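Local coordinates for protein beta-lactamase (Serratia marcescens, PDB 5GWA) that probably hydrolyses the amide bond of beta-lactam antibiotics as a class A extended-spectrum beta-lactamase, and is held here with the inhibitor avibactam, at residues G23-N36 with P164-K176. Residues are numbered along the deposited sequence; the frame is centred on the assembly and turned at random.
With NA (sodium ion), chain R; NA (sodium ion), chain K.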
ATOM      1  N   GLY A  23       3.837 -24.984   0.796  1.00 10.05           N
ATOM      2  CA  GLY A  23       2.717 -25.846   1.149  1.00  9.21           C
ATOM      3  C   GLY A  23       1.709 -25.893   0.036  1.00 10.22           C
ATOM      4  O   GLY A  23       1.366 -24.852  -0.525  1.00 10.67           O
ATOM      5  N   VAL A  24       1.262 -27.087  -0.296  1.00  9.92           N
ATOM      6  CA  VAL A  24       0.331 -27.274  -1.411  1.00 10.40           C
ATOM      7  C   VAL A  24      -0.831 -28.154  -0.970  1.00 10.68           C
ATOM      8  O   VAL A  24      -0.615 -29.199  -0.377  1.00 12.28           O
ATOM      9  CB  VAL A  24       0.990 -27.969  -2.597  1.00 11.54           C
ATOM     10  CG1 VAL A  24      -0.013 -28.103  -3.737  1.00 13.01           C
ATOM     11  CG2 VAL A  24       2.216 -27.202  -3.046  1.00 11.72           C
ATOM     12  N   ALA A  25      -2.071 -27.781  -1.304  1.00 10.49           N
ATOM     13  CA  ALA A  25      -3.184 -28.718  -1.195  1.00 11.60           C
ATOM     14  C   ALA A  25      -4.104 -28.541  -2.378  1.00 12.45           C
ATOM     15  O   ALA A  25      -4.301 -27.418  -2.873  1.00 12.18           O
ATOM     16  CB  ALA A  25      -3.962 -28.553   0.081  1.00 11.47           C
ATOM     17  N   VAL A  26      -4.694 -29.660  -2.786  1.00 12.40           N
ATOM     18  CA  VAL A  26      -5.657 -29.711  -3.875  1.00 12.42           C
ATOM     19  C   VAL A  26      -6.773 -30.644  -3.431  1.00 14.82           C
ATOM     20  O   VAL A  26      -6.509 -31.704  -2.853  1.00 13.01           O
ATOM     21  CB  VAL A  26      -5.044 -30.271  -5.179  1.00 13.02           C
ATOM     22  CG1 VAL A  26      -6.048 -30.142  -6.330  1.00 14.74           C
ATOM     23  CG2 VAL A  26      -3.759 -29.576  -5.545  1.00 13.95           C
ATOM     24  N   LEU A  27      -8.010 -30.246  -3.701  1.00 13.73           N
ATOM     25  CA  LEU A  27      -9.175 -31.094  -3.459  1.00 14.28           C
ATOM     26  C   LEU A  27     -10.130 -30.953  -4.633  1.00 15.18           C
ATOM     27  O   LEU A  27     -10.598 -29.846  -4.950  1.00 14.59           O
ATOM     28  CB  LEU A  27      -9.848 -30.645  -2.174  1.00 18.88           C
ATOM     29  CG  LEU A  27     -10.704 -31.534  -1.304  1.00 20.83           C
ATOM     30  CD1 LEU A  27      -9.997 -32.890  -1.097  1.00 21.97           C
ATOM     31  CD2 LEU A  27     -10.917 -30.835   0.038  1.00 21.20           C
ATOM     32  N   GLY A  28     -10.524 -32.076  -5.232  1.00 14.92           N
ATOM     33  CA  GLY A  28     -11.586 -32.005  -6.229  1.00 15.26           C
ATOM     34  C   GLY A  28     -12.898 -31.570  -5.600  1.00 14.71           C
ATOM     35  O   GLY A  28     -13.207 -31.929  -4.483  1.00 15.82           O
ATOM     36  N   ILE A  29     -13.722 -30.832  -6.357  1.00 14.25           N
ATOM     37  CA  ILE A  29     -14.990 -30.390  -5.837  1.00 14.18           C
ATOM     38  C   ILE A  29     -16.046 -31.469  -5.985  1.00 16.38           C
ATOM     39  O   ILE A  29     -16.770 -31.796  -5.045  1.00 18.06           O
ATOM     40  CB  ILE A  29     -15.476 -29.089  -6.502  1.00 16.53           C
ATOM     41  CG1 ILE A  29     -14.511 -27.924  -6.222  1.00 19.05           C
ATOM     42  CG2 ILE A  29     -16.830 -28.705  -5.969  1.00 14.28           C
ATOM     43  CD1 ILE A  29     -14.269 -27.689  -4.750  1.00 19.66           C
ATOM     44  N   GLU A  30     -16.089 -32.047  -7.176  1.00 16.60           N
ATOM     45  CA  GLU A  30     -17.117 -33.038  -7.497  1.00 17.80           C
ATOM     46  C   GLU A  30     -16.606 -34.465  -7.316  1.00 21.87           C
ATOM     47  O   GLU A  30     -17.391 -35.349  -7.001  1.00 26.27           O
ATOM     48  CB  GLU A  30     -17.627 -32.812  -8.916  1.00 19.47           C
ATOM     49  CG  GLU A  30     -18.315 -31.452  -9.131  1.00 18.58           C
ATOM     50  CD  GLU A  30     -17.354 -30.325  -9.508  1.00 17.38           C
ATOM     51  OE1 GLU A  30     -16.169 -30.612  -9.776  1.00 18.71           O
ATOM     52  OE2 GLU A  30     -17.849 -29.204  -9.651  1.00 20.70           O
ATOM     53  N   ASP A  31     -15.308 -34.675  -7.405  1.00 24.94           N
ATOM     54  CA  ASP A  31     -14.766 -36.042  -7.299  1.00 30.94           C
ATOM     55  C   ASP A  31     -13.825 -36.138  -6.090  1.00 33.78           C
ATOM     56  O   ASP A  31     -13.770 -35.213  -5.277  1.00 32.94           O
ATOM     57  CB  ASP A  31     -14.094 -36.456  -8.607  1.00 33.02           C
ATOM     58  CG  ASP A  31     -12.767 -35.781  -8.831  1.00 39.88           C
ATOM     59  OD1 ASP A  31     -12.204 -35.204  -7.873  1.00 35.35           O
ATOM     60  OD2 ASP A  31     -12.276 -35.842  -9.973  1.00 40.38           O
ATOM     61  N   ASN A  32     -13.137 -37.272  -5.937  1.00 30.29           N
ATOM     62  CA  ASN A  32     -12.402 -37.570  -4.712  1.00 34.16           C
ATOM     63  C   ASN A  32     -10.919 -37.236  -4.749  1.00 30.81           C
ATOM     64  O   ASN A  32     -10.152 -37.684  -3.884  1.00 31.57           O
ATOM     65  CB  ASN A  32     -12.576 -39.045  -4.374  1.00 40.93           C
ATOM     66  CG  ASN A  32     -14.033 -39.421  -4.246  1.00 49.68           C
ATOM     67  OD1 ASN A  32     -14.724 -38.942  -3.342  1.00 60.86           O
ATOM     68  ND2 ASN A  32     -14.539 -40.182  -5.214  1.00 55.48           N
ATOM     69  N   PHE A  33     -10.511 -36.478  -5.754  1.00 23.57           N
ATOM     70  CA  PHE A  33      -9.117 -36.152  -5.950  1.00 22.92           C
ATOM     71  C   PHE A  33      -8.584 -35.356  -4.775  1.00 19.55           C
ATOM     72  O   PHE A  33      -9.262 -34.464  -4.263  1.00 18.83           O
ATOM     73  CB  PHE A  33      -8.912 -35.349  -7.215  1.00 24.14           C
ATOM     74  CG  PHE A  33      -7.480 -35.001  -7.466  1.00 27.17           C
ATOM     75  CD1 PHE A  33      -6.584 -35.983  -7.887  1.00 27.13           C
ATOM     76  CD2 PHE A  33      -6.998 -33.729  -7.194  1.00 27.80           C
ATOM     77  CE1 PHE A  33      -5.261 -35.678  -8.112  1.00 28.56           C
ATOM     78  CE2 PHE A  33      -5.669 -33.417  -7.425  1.00 29.71           C
ATOM     79  CZ  PHE A  33      -4.800 -34.398  -7.885  1.00 29.41           C
ATOM     80  N   LYS A  34      -7.403 -35.747  -4.303  1.00 18.28           N
ATOM     81  CA  LYS A  34      -6.811 -35.118  -3.127  1.00 19.49           C
ATOM     82  C   LYS A  34      -5.296 -35.200  -3.229  1.00 18.37           C
ATOM     83  O   LYS A  34      -4.764 -36.276  -3.531  1.00 19.08           O
ATOM     84  CB  LYS A  34      -7.329 -35.796  -1.861  1.00 20.75           C
ATOM     85  CG  LYS A  34      -6.611 -35.394  -0.585  1.00 25.86           C
ATOM     86  CD  LYS A  34      -7.304 -35.991   0.635  1.00 28.30           C
ATOM     87  CE  LYS A  34      -6.306 -36.670   1.550  1.00 38.17           C
ATOM     88  NZ  LYS A  34      -7.012 -37.393   2.642  1.00 40.12           N
ATOM     89  N   LEU A  35      -4.601 -34.065  -3.048  1.00 15.92           N
ATOM     90  CA  LEU A  35      -3.152 -34.030  -3.056  1.00 16.74           C
ATOM     91  C   LEU A  35      -2.676 -33.025  -2.022  1.00 17.17           C
ATOM     92  O   LEU A  35      -3.181 -31.899  -1.995  1.00 16.08           O
ATOM     93  CB  LEU A  35      -2.657 -33.627  -4.444  1.00 20.19           C
ATOM     94  CG  LEU A  35      -1.144 -33.685  -4.644  1.00 27.38           C
ATOM     95  CD1 LEU A  35      -0.844 -34.245  -6.028  1.00 30.57           C
ATOM     96  CD2 LEU A  35      -0.506 -32.321  -4.466  1.00 25.88           C
ATOM     97  N   ASN A  36      -1.712 -33.422  -1.188  1.00 14.20           N
ATOM     98  CA  ASN A  36      -1.129 -32.555  -0.165  1.00 14.89           C
ATOM     99  C   ASN A  36       0.382 -32.635  -0.257  1.00 14.45           C
ATOM    100  O   ASN A  36       0.937 -33.728  -0.439  1.00 16.96           O
ATOM    101  CB  ASN A  36      -1.554 -33.013   1.214  1.00 14.98           C
ATOM    102  CG  ASN A  36      -3.021 -32.797   1.491  1.00 17.42           C
ATOM    103  OD1 ASN A  36      -3.601 -31.763   1.159  1.00 16.48           O
ATOM    104  ND2 ASN A  36      -3.648 -33.801   2.070  1.00 20.53           N
ATOM    105  N   PRO A 164      -2.418 -26.037   4.514  1.00 11.69           N
ATOM    106  CA  PRO A 164      -2.991 -25.849   3.160  1.00 11.88           C
ATOM    107  C   PRO A 164      -4.240 -26.690   2.919  1.00 11.73           C
ATOM    108  O   PRO A 164      -5.129 -26.287   2.161  1.00 12.02           O
ATOM    109  CB  PRO A 164      -1.879 -26.249   2.211  1.00 13.15           C
ATOM    110  CG  PRO A 164      -0.669 -26.507   3.036  1.00 17.05           C
ATOM    111  CD  PRO A 164      -1.055 -26.572   4.492  1.00 13.56           C
ATOM    112  N   ASP A 165      -4.292 -27.884   3.508  1.00 11.65           N
ATOM    113  CA  ASP A 165      -5.463 -28.729   3.405  1.00 11.91           C
ATOM    114  C   ASP A 165      -6.674 -28.140   4.103  1.00 12.49           C
ATOM    115  O   ASP A 165      -7.761 -28.200   3.544  1.00 12.82           O
ATOM    116  CB  ASP A 165      -5.177 -30.177   3.822  1.00 14.24           C
ATOM    117  CG  ASP A 165      -4.602 -30.305   5.211  1.00 16.12           C
ATOM    118  OD1 ASP A 165      -3.727 -29.530   5.632  1.00 15.42           O
ATOM    119  OD2 ASP A 165      -5.011 -31.252   5.917  1.00 19.82           O
ATOM    120  N   ALA A 166      -6.473 -27.408   5.198  1.00 11.19           N
ATOM    121  CA  ALA A 166      -7.603 -26.680   5.795  1.00 10.66           C
ATOM    122  C   ALA A 166      -8.204 -25.743   4.741  1.00  9.91           C
ATOM    123  O   ALA A 166      -9.434 -25.601   4.627  1.00 11.57           O
ATOM    124  CB  ALA A 166      -7.184 -25.907   7.008  1.00 11.26           C
ATOM    125  N   THR A 167      -7.345 -25.010   4.048  1.00 10.57           N
ATOM    126  CA  THR A 167      -7.841 -24.045   3.105  1.00  9.17           C
ATOM    127  C   THR A 167      -8.722 -24.672   2.050  1.00  9.73           C
ATOM    128  O   THR A 167      -9.802 -24.152   1.757  1.00 10.17           O
ATOM    129  CB  THR A 167      -6.688 -23.302   2.426  1.00  9.53           C
ATOM    130  OG1 THR A 167      -5.782 -22.797   3.417  1.00 10.64           O
ATOM    131  CG2 THR A 167      -7.209 -22.195   1.568  1.00 11.08           C
ATOM    132  N   VAL A 168      -8.263 -25.757   1.428  1.00  9.36           N
ATOM    133  CA  VAL A 168      -9.059 -26.348   0.367  1.00 11.27           C
ATOM    134  C   VAL A 168     -10.326 -27.051   0.915  1.00  9.69           C
ATOM    135  O   VAL A 168     -11.348 -27.043   0.231  1.00 11.49           O
ATOM    136  CB  VAL A 168      -8.283 -27.266  -0.574  1.00 10.77           C
ATOM    137  CG1 VAL A 168      -7.233 -26.510  -1.361  1.00 11.61           C
ATOM    138  CG2 VAL A 168      -7.695 -28.466   0.169  1.00 13.21           C
ATOM    139  N   GLN A 169     -10.285 -27.583   2.129  1.00 11.05           N
ATOM    140  CA  GLN A 169     -11.510 -28.063   2.798  1.00 11.14           C
ATOM    141  C   GLN A 169     -12.535 -26.953   2.894  1.00 14.19           C
ATOM    142  O   GLN A 169     -13.721 -27.145   2.565  1.00 14.34           O
ATOM    143  CB  GLN A 169     -11.185 -28.630   4.167  1.00 12.88           C
ATOM    144  CG  GLN A 169     -10.398 -29.930   4.098  1.00 16.11           C
ATOM    145  CD  GLN A 169      -9.637 -30.228   5.374  1.00 19.93           C
ATOM    146  OE1 GLN A 169      -9.987 -29.737   6.451  1.00 21.63           O
ATOM    147  NE2 GLN A 169      -8.619 -31.074   5.268  1.00 21.78           N
ATOM    148  N   LEU A 170     -12.074 -25.788   3.341  1.00 11.44           N
ATOM    149  CA  LEU A 170     -12.960 -24.640   3.430  1.00 12.32           C
ATOM    150  C   LEU A 170     -13.459 -24.192   2.078  1.00 13.00           C
ATOM    151  O   LEU A 170     -14.637 -23.771   1.936  1.00 12.88           O
ATOM    152  CB  LEU A 170     -12.266 -23.511   4.190  1.00 12.74           C
ATOM    153  CG  LEU A 170     -13.060 -22.227   4.431  1.00 12.38           C
ATOM    154  CD1 LEU A 170     -14.181 -22.535   5.424  1.00 12.76           C
ATOM    155  CD2 LEU A 170     -12.197 -21.095   4.994  1.00 11.25           C
ATOM    156  N   LEU A 171     -12.563 -24.098   1.090  1.00 11.47           N
ATOM    157  CA  LEU A 171     -12.967 -23.693  -0.256  1.00 11.46           C
ATOM    158  C   LEU A 171     -14.019 -24.620  -0.856  1.00 12.53           C
ATOM    159  O   LEU A 171     -14.911 -24.163  -1.570  1.00 12.58           O
ATOM    160  CB  LEU A 171     -11.761 -23.625  -1.191  1.00 11.66           C
ATOM    161  CG  LEU A 171     -10.821 -22.454  -0.943  1.00 10.43           C
ATOM    162  CD1 LEU A 171      -9.484 -22.730  -1.575  1.00 11.34           C
ATOM    163  CD2 LEU A 171     -11.364 -21.127  -1.447  1.00 12.46           C
ATOM    164  N   LYS A 172     -13.921 -25.914  -0.558  1.00 12.55           N
ATOM    165  CA  LYS A 172     -14.887 -26.889  -1.059  1.00 13.09           C
ATOM    166  C   LYS A 172     -16.263 -26.775  -0.388  1.00 13.16           C
ATOM    167  O   LYS A 172     -17.276 -26.727  -1.106  1.00 16.08           O
ATOM    168  CB  LYS A 172     -14.318 -28.299  -0.909  1.00 13.84           C
ATOM    169  CG  LYS A 172     -15.258 -29.404  -1.349  1.00 14.75           C
ATOM    170  CD  LYS A 172     -14.536 -30.730  -1.372  1.00 16.95           C
ATOM    171  CE  LYS A 172     -15.428 -31.860  -1.847  1.00 20.36           C
ATOM    172  NZ  LYS A 172     -14.633 -33.039  -2.284  1.00 19.60           N
ATOM    173  N   LYS A 173     -16.284 -26.565   0.924  1.00 14.14           N
ATOM    174  CA  LYS A 173     -17.528 -26.280   1.671  1.00 15.92           C
ATOM    175  C   LYS A 173     -18.184 -25.060   1.058  1.00 16.24           C
ATOM    176  O   LYS A 173     -19.384 -25.020   0.761  1.00 15.96           O
ATOM    177  CB  LYS A 173     -17.229 -26.021   3.138  1.00 16.93           C
ATOM    178  CG  LYS A 173     -16.806 -27.258   3.911  1.00 22.13           C
ATOM    179  CD  LYS A 173     -16.784 -26.988   5.405  1.00 22.16           C
ATOM    180  CE  LYS A 173     -16.312 -28.200   6.181  1.00 29.50           C
ATOM    181  NZ  LYS A 173     -17.492 -29.064   6.482  1.00 30.61           N
ATOM    182  N   PHE A 174     -17.365 -24.049   0.779  1.00 13.42           N
ATOM    183  CA  PHE A 174     -17.908 -22.831   0.182  1.00 12.75           C
ATOM    184  C   PHE A 174     -18.475 -23.088  -1.223  1.00 17.44           C
ATOM    185  O   PHE A 174     -19.585 -22.612  -1.528  1.00 17.23           O
ATOM    186  CB  PHE A 174     -16.808 -21.758   0.104  1.00 12.96           C
ATOM    187  CG  PHE A 174     -17.099 -20.651  -0.859  1.00 15.01           C
ATOM    188  CD1 PHE A 174     -18.099 -19.745  -0.600  1.00 15.08           C
ATOM    189  CD2 PHE A 174     -16.302 -20.463  -1.982  1.00 14.70           C
ATOM    190  CE1 PHE A 174     -18.369 -18.731  -1.484  1.00 13.98           C
ATOM    191  CE2 PHE A 174     -16.572 -19.437  -2.874  1.00 16.31           C
ATOM    192  CZ  PHE A 174     -17.577 -18.537  -2.587  1.00 15.43           C
ATOM    193  N   TYR A 175     -17.709 -23.752  -2.096  1.00 14.62           N
ATOM    194  CA  TYR A 175     -18.086 -23.868  -3.504  1.00 15.72           C
ATOM    195  C   TYR A 175     -19.361 -24.658  -3.659  1.00 17.83           C
ATOM    196  O   TYR A 175     -20.148 -24.401  -4.581  1.00 17.81           O
ATOM    197  CB  TYR A 175     -16.971 -24.492  -4.377  1.00 17.30           C
ATOM    198  CG  TYR A 175     -17.137 -24.124  -5.806  1.00 16.92           C
ATOM    199  CD1 TYR A 175     -16.651 -22.927  -6.286  1.00 17.18           C
ATOM    200  CD2 TYR A 175     -17.943 -24.878  -6.657  1.00 16.34           C
ATOM    201  CE1 TYR A 175     -16.870 -22.513  -7.589  1.00 15.75           C
ATOM    202  CE2 TYR A 175     -18.183 -24.457  -7.961  1.00 16.00           C
ATOM    203  CZ  TYR A 175     -17.654 -23.270  -8.421  1.00 17.78           C
ATOM    204  OH  TYR A 175     -17.904 -22.773  -9.696  1.00 17.61           O
ATOM    205  N   LYS A 176     -19.565 -25.599  -2.759  1.00 17.67           N
ATOM    206  CA  LYS A 176     -20.764 -26.402  -2.788  1.00 23.04           C
ATOM    207  C   LYS A 176     -21.913 -25.651  -2.128  1.00 22.59           C
ATOM    208  O   LYS A 176     -23.004 -26.203  -1.983  1.00 22.68           O
ATOM    209  CB  LYS A 176     -20.533 -27.746  -2.108  1.00 21.32           C
ATOM    210  CG  LYS A 176     -19.469 -28.593  -2.807  1.00 23.24           C
ATOM    211  CD  LYS A 176     -19.200 -29.900  -2.091  1.00 27.04           C
ATOM    212  CE  LYS A 176     -20.388 -30.848  -2.203  1.00 31.66           C
ATOM    213  NZ  LYS A 176     -19.987 -32.242  -1.846  1.00 34.21           N
TER
HETATM  214 NA    NA R 317     -13.881 -32.393  -9.403  1.00 25.91          NA
HETATM  215 NA    NA K 310      -2.391 -30.639   7.744  1.00 23.08          NA
HETATM  216  O   HOH W   1      -2.400 -33.365   7.978  1.00 40.38           O
HETATM  217  O   HOH W   2      -2.076 -31.132  10.375  1.00 25.99           O
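Val168 fills the shallow hollow between Ala25 and Leu27, a compact illustration of how a helix beds on a beta-sheet when the two run nearly along each other. The axes of strand 23-28 and helix 164-175 come within 7.0 Å of each other, 28° from parallel, so successive helical turns, at Pro164, Val168 and Lys172, meet Ala25 and Leu27 of the strand and then Ile29, just beyond its end. At the start of the helix the fit is close, because Ala25 is small: its CB sits 3.3 Å from Pro164 O, while the proline ring slides along the backbone of Gly23 and Val24, where the missing side chain of Gly23 makes room. The two branches of Val168 divide the work. CG2 wedges between the CB atoms of Ala25 and Leu27, 3.7 Å from the former, and CG1 rests against Ala25 O.

Further along, Lys172 is stretched out, CG anti to the backbone N (chi1 178°), and this reach carries NZ to Gly28 O, where one 2.8 Å hydrogen bond meets the carbonyl almost end-on (C=O...N angle 163°). The aliphatic part of the lysine forms a ridge: Leu27 crosses it at about a right angle, CD2 3.9 Å from Lys172 CD, and Ile29 runs past its base in the opposite direction, CD1 3.8 Å from Lys172 CA. CG2 of Ile29 turns instead to the last turn of the helix, 4.0 Å from Tyr175 CD2.

Sodium ions mark both ends, one bound by Glu30 with His243 O, the other by Asp165 with Glu39 O; Thr163 also hydrogen-bonds Asp165. Within the class A fold, the helix lies against the five-stranded sheet, Thr167 and Leu171 touching strand 243-253, while Leu170 and Phe174 pack on helix 49-63 and, in the neighbouring edge strand 34-37, Leu35 packs on helix 4-15.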